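Local coordinates for protein pngf-ii (Elizabethkingia meningoseptica, PDB 4R4X) that probably cleaves N-linked glycans from glycoproteins and glycopeptides as a peptide:N-glycosidase of the PNGase F family, at residues G347-K355 with T385-G393. Numbering follows the deposited sequence.
Sequences GAFIGNYDK and TTNVMEMAG
Phe349, in strand 343-350, faces Val388 in the type I turn Asn387-Glu390, their CA atoms 6.3 Å apart, and farther on Gly351 comes level with Glu390. The Phe349 ring is sandwiched. Over the centre of one face stands the CA of Val388, a CH-pi contact 3.9 Å from the centroid and almost on the ring normal; on the opposite face, toward the rim, lies the backbone N of Gly351. With CG anti to the backbone N (chi1 161°), the ring reaches the turn's backbone as well as its side chain: Val388 O comes within 3.1 Å of Phe349 CE1, and Val388 CG2 lies 3.7 Å from Phe349 CD2. A flat aromatic suits this slot, and a compact beta-branched residue fills the place beside it, its side chain also touching Ile216 and Phe252 of neighbouring strands. At the ring edge, in plane, sits Glu390 OE2, 3.7 Å from Phe349 CZ, where the ring hydrogens carry slight positive charge; OE1 is hydrogen-bonded to Tyr396. Glycine suits position 351, since a CB there would run into this carboxylate. Met391 (selenomethionine here), bent at chi2 (93°), lays its methyl over one face of Tyr353, CE 3.3 Å from Tyr353 CE2; the broad ring of this exposed tyrosine takes the slim, flexible chain. Beyond Ile350, Asn352 ND2 donates to Ile350 O and its OD1 accepts from Asp354 N, an Asx turn. The contact thus joins a strand inside the nine-stranded antiparallel sheet to the loop following that sheet's outermost strand 378-384. Without polar pairing between the segments, and with Asn352 O buried partnerless, cohesion rests on shape and van der Waals contact, the carboxylate probably adding weak electrostatic attraction at the ring edge.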
ATOM      1  N   GLY A 347       7.465  10.577   9.538  1.00 14.07           N
ATOM      2  CA  GLY A 347       6.581  11.020  10.606  1.00 14.21           C
ATOM      3  C   GLY A 347       5.130  11.115  10.228  1.00 13.33           C
ATOM      4  O   GLY A 347       4.748  11.002   9.065  1.00 11.78           O
ATOM      5  N   ALA A 348       4.312  11.298  11.253  1.00 13.47           N
ATOM      6  CA  ALA A 348       2.902  11.530  11.047  1.00 13.34           C
ATOM      7  C   ALA A 348       2.513  12.715  11.912  1.00 13.13           C
ATOM      8  O   ALA A 348       3.042  12.882  13.009  1.00 13.88           O
ATOM      9  CB  ALA A 348       2.116  10.296  11.420  1.00 13.24           C
ATOM     10  N   PHE A 349       1.634  13.555  11.376  1.00 12.76           N
ATOM     11  CA  PHE A 349       1.128  14.748  12.044  1.00 13.16           C
ATOM     12  C   PHE A 349      -0.384  14.714  11.984  1.00 12.95           C
ATOM     13  O   PHE A 349      -0.952  14.432  10.932  1.00 12.43           O
ATOM     14  CB  PHE A 349       1.643  16.011  11.332  1.00 13.21           C
ATOM     15  CG  PHE A 349       0.871  17.275  11.622  1.00 14.14           C
ATOM     16  CD1 PHE A 349       0.976  17.926  12.844  1.00 14.47           C
ATOM     17  CD2 PHE A 349       0.079  17.858  10.637  1.00 14.88           C
ATOM     18  CE1 PHE A 349       0.277  19.102  13.085  1.00 14.72           C
ATOM     19  CE2 PHE A 349      -0.603  19.047  10.862  1.00 14.67           C
ATOM     20  CZ  PHE A 349      -0.506  19.674  12.083  1.00 14.71           C
ATOM     21  N   ILE A 350      -1.029  14.972  13.116  1.00 13.55           N
ATOM     22  CA  ILE A 350      -2.448  15.346  13.130  1.00 13.65           C
ATOM     23  C   ILE A 350      -2.587  16.560  14.059  1.00 14.01           C
ATOM     24  O   ILE A 350      -2.412  16.453  15.276  1.00 14.20           O
ATOM     25  CB  ILE A 350      -3.369  14.198  13.593  1.00 13.74           C
ATOM     26  CG1 ILE A 350      -3.216  12.976  12.677  1.00 13.84           C
ATOM     27  CG2 ILE A 350      -4.820  14.689  13.587  1.00 14.11           C
ATOM     28  CD1 ILE A 350      -3.920  11.724  13.164  1.00 14.34           C
ATOM     29  N   GLY A 351      -2.876  17.719  13.476  1.00 15.42           N
ATOM     30  CA  GLY A 351      -3.017  18.933  14.240  1.00 16.38           C
ATOM     31  C   GLY A 351      -4.282  18.864  15.070  1.00 17.29           C
ATOM     32  O   GLY A 351      -5.372  18.865  14.517  1.00 18.45           O
ATOM     33  N   ASN A 352      -4.139  18.824  16.391  1.00 18.11           N
ATOM     34  CA  ASN A 352      -5.266  18.790  17.286  1.00 18.85           C
ATOM     35  C   ASN A 352      -4.895  19.395  18.641  1.00 20.74           C
ATOM     36  O   ASN A 352      -3.718  19.596  18.943  1.00 19.14           O
ATOM     37  CB  ASN A 352      -5.755  17.345  17.480  1.00 18.99           C
ATOM     38  CG  ASN A 352      -4.816  16.512  18.350  1.00 19.82           C
ATOM     39  OD1 ASN A 352      -5.021  16.381  19.574  1.00 20.78           O
ATOM     40  ND2 ASN A 352      -3.785  15.956  17.740  1.00 19.21           N
ATOM     41  N   TYR A 353      -5.907  19.631  19.472  1.00 23.29           N
ATOM     42  CA  TYR A 353      -5.705  20.235  20.808  1.00 24.48           C
ATOM     43  C   TYR A 353      -6.323  19.333  21.864  1.00 24.53           C
ATOM     44  O   TYR A 353      -6.633  19.785  22.960  1.00 25.28           O
ATOM     45  CB  TYR A 353      -6.312  21.657  20.887  1.00 26.54           C
ATOM     46  CG  TYR A 353      -5.461  22.726  20.214  1.00 28.93           C
ATOM     47  CD1 TYR A 353      -4.309  23.221  20.836  1.00 29.30           C
ATOM     48  CD2 TYR A 353      -5.786  23.222  18.936  1.00 29.49           C
ATOM     49  CE1 TYR A 353      -3.515  24.187  20.224  1.00 29.64           C
ATOM     50  CE2 TYR A 353      -4.997  24.191  18.315  1.00 29.34           C
ATOM     51  CZ  TYR A 353      -3.867  24.676  18.963  1.00 30.89           C
ATOM     52  OH  TYR A 353      -3.059  25.641  18.369  1.00 31.04           O
ATOM     53  N   ASP A 354      -6.464  18.048  21.556  1.00 23.46           N
ATOM     54  CA  ASP A 354      -7.169  17.129  22.439  1.00 22.18           C
ATOM     55  C   ASP A 354      -6.245  16.205  23.232  1.00 21.95           C
ATOM     56  O   ASP A 354      -5.362  15.552  22.659  1.00 19.76           O
ATOM     57  CB  ASP A 354      -8.142  16.253  21.634  1.00 22.17           C
ATOM     58  CG  ASP A 354      -9.154  15.579  22.522  1.00 23.04           C
ATOM     59  OD1 ASP A 354     -10.101  16.288  22.920  1.00 26.93           O
ATOM     60  OD2 ASP A 354      -8.989  14.394  22.872  1.00 22.34           O
ATOM     61  N   LYS A 355      -6.492  16.084  24.537  1.00 21.06           N
ATOM     62  CA  LYS A 355      -5.675  15.209  25.375  1.00 22.37           C
ATOM     63  C   LYS A 355      -5.769  13.733  24.980  1.00 20.10           C
ATOM     64  O   LYS A 355      -4.814  12.961  25.156  1.00 18.47           O
ATOM     65  CB  LYS A 355      -6.083  15.356  26.849  1.00 27.86           C
ATOM     66  CG  LYS A 355      -5.174  14.608  27.818  1.00 33.78           C
ATOM     67  CD  LYS A 355      -5.560  14.814  29.285  1.00 39.66           C
ATOM     68  CE  LYS A 355      -5.536  16.282  29.728  1.00 43.86           C
ATOM     69  NZ  LYS A 355      -4.229  16.969  29.471  1.00 46.06           N
ATOM     70  N   THR A 385       4.158  24.677   2.238  1.00 12.84           N
ATOM     71  CA  THR A 385       3.592  25.656   3.138  1.00 13.17           C
ATOM     72  C   THR A 385       2.843  25.042   4.301  1.00 13.10           C
ATOM     73  O   THR A 385       2.485  25.753   5.215  1.00 13.71           O
ATOM     74  CB  THR A 385       2.634  26.637   2.434  1.00 12.95           C
ATOM     75  OG1 THR A 385       1.420  25.967   2.056  1.00 12.77           O
ATOM     76  CG2 THR A 385       3.316  27.261   1.191  1.00 13.71           C
ATOM     77  N   THR A 386       2.605  23.738   4.265  1.00 12.96           N
ATOM     78  CA  THR A 386       1.829  23.080   5.309  1.00 13.02           C
ATOM     79  C   THR A 386       2.531  23.169   6.672  1.00 13.79           C
ATOM     80  O   THR A 386       3.650  22.662   6.838  1.00 13.29           O
ATOM     81  CB  THR A 386       1.575  21.605   4.959  1.00 12.98           C
ATOM     82  OG1 THR A 386       0.947  21.498   3.669  1.00 12.54           O
ATOM     83  CG2 THR A 386       0.679  20.937   6.022  1.00 13.32           C
ATOM     84  N   ASN A 387       1.870  23.763   7.660  1.00 13.97           N
ATOM     85  CA  ASN A 387       2.542  23.963   8.945  1.00 14.63           C
ATOM     86  C   ASN A 387       2.313  22.800   9.918  1.00 15.21           C
ATOM     87  O   ASN A 387       1.489  22.839  10.865  1.00 14.89           O
ATOM     88  CB  ASN A 387       2.266  25.342   9.537  1.00 15.39           C
ATOM     89  CG  ASN A 387       0.806  25.581   9.837  1.00 16.30           C
ATOM     90  OD1 ASN A 387      -0.082  25.112   9.112  1.00 16.61           O
ATOM     91  ND2 ASN A 387       0.548  26.312  10.915  1.00 15.96           N
ATOM     92  N   VAL A 388       3.070  21.744   9.646  1.00 15.29           N
ATOM     93  CA  VAL A 388       3.110  20.568  10.486  1.00 15.09           C
ATOM     94  C   VAL A 388       3.548  20.974  11.877  1.00 14.79           C
ATOM     95  O   VAL A 388       3.135  20.342  12.854  1.00 14.75           O
ATOM     96  CB  VAL A 388       4.020  19.496   9.867  1.00 15.19           C
ATOM     97  CG1 VAL A 388       4.641  18.562  10.901  1.00 15.64           C
ATOM     98  CG2 VAL A 388       3.231  18.704   8.816  1.00 15.45           C
HETATM   99  N   MSE A 389       4.355  22.039  11.962  1.00 14.88           N
HETATM  100  CA  MSE A 389       4.775  22.589  13.256  1.00 16.35           C
HETATM  101  C   MSE A 389       3.809  23.639  13.804  1.00 16.75           C
HETATM  102  O   MSE A 389       4.211  24.546  14.541  1.00 16.28           O
HETATM  103  CB  MSE A 389       6.220  23.115  13.105  1.00 17.35           C
HETATM  104  CG  MSE A 389       7.196  21.954  13.189  1.00 19.73           C
HETATM  105 SE   MSE A 389       9.028  22.658  12.905  1.00 25.97          SE
HETATM  106  CE  MSE A 389       9.260  23.404  14.702  1.00 23.52           C
ATOM    107  N   GLU A 390       2.534  23.499  13.457  1.00 17.65           N
ATOM    108  CA  GLU A 390       1.463  24.370  13.974  1.00 18.74           C
ATOM    109  C   GLU A 390       1.503  24.534  15.498  1.00 18.69           C
ATOM    110  O   GLU A 390       1.279  25.634  16.011  1.00 16.68           O
ATOM    111  CB  GLU A 390       0.120  23.779  13.571  1.00 21.15           C
ATOM    112  CG  GLU A 390      -1.114  24.535  14.045  1.00 23.45           C
ATOM    113  CD  GLU A 390      -2.410  23.765  13.756  1.00 26.30           C
ATOM    114  OE1 GLU A 390      -3.486  24.233  14.172  1.00 25.86           O
ATOM    115  OE2 GLU A 390      -2.352  22.690  13.118  1.00 27.35           O
HETATM  116  N   MSE A 391       1.757  23.463  16.211  1.00 18.42           N
HETATM  117  CA  MSE A 391       1.790  23.500  17.694  1.00 21.44           C
HETATM  118  C   MSE A 391       3.246  23.556  18.158  1.00 20.06           C
HETATM  119  O   MSE A 391       3.594  23.078  19.234  1.00 20.25           O
HETATM  120  CB  MSE A 391       1.014  22.288  18.227  1.00 23.24           C
HETATM  121  CG  MSE A 391      -0.503  22.455  18.061  1.00 27.47           C
HETATM  122 SE   MSE A 391      -1.123  21.641  16.346  1.00 39.04          SE
HETATM  123  CE  MSE A 391      -3.038  22.099  16.596  1.00 32.23           C
ATOM    124  N   ALA A 392       4.116  24.095  17.313  1.00 19.17           N
ATOM    125  CA  ALA A 392       5.508  24.316  17.668  1.00 18.99           C
ATOM    126  C   ALA A 392       6.040  25.605  17.070  1.00 19.04           C
ATOM    127  O   ALA A 392       7.229  25.685  16.767  1.00 19.15           O
ATOM    128  CB  ALA A 392       6.356  23.140  17.219  1.00 19.63           C
ATOM    129  N   GLY A 393       5.153  26.585  16.865  1.00 17.70           N
ATOM    130  CA  GLY A 393       5.528  27.932  16.457  1.00 18.58           C
ATOM    131  C   GLY A 393       5.573  28.248  14.959  1.00 18.86           C
ATOM    132  O   GLY A 393       5.964  29.344  14.578  1.00 18.26           O
TER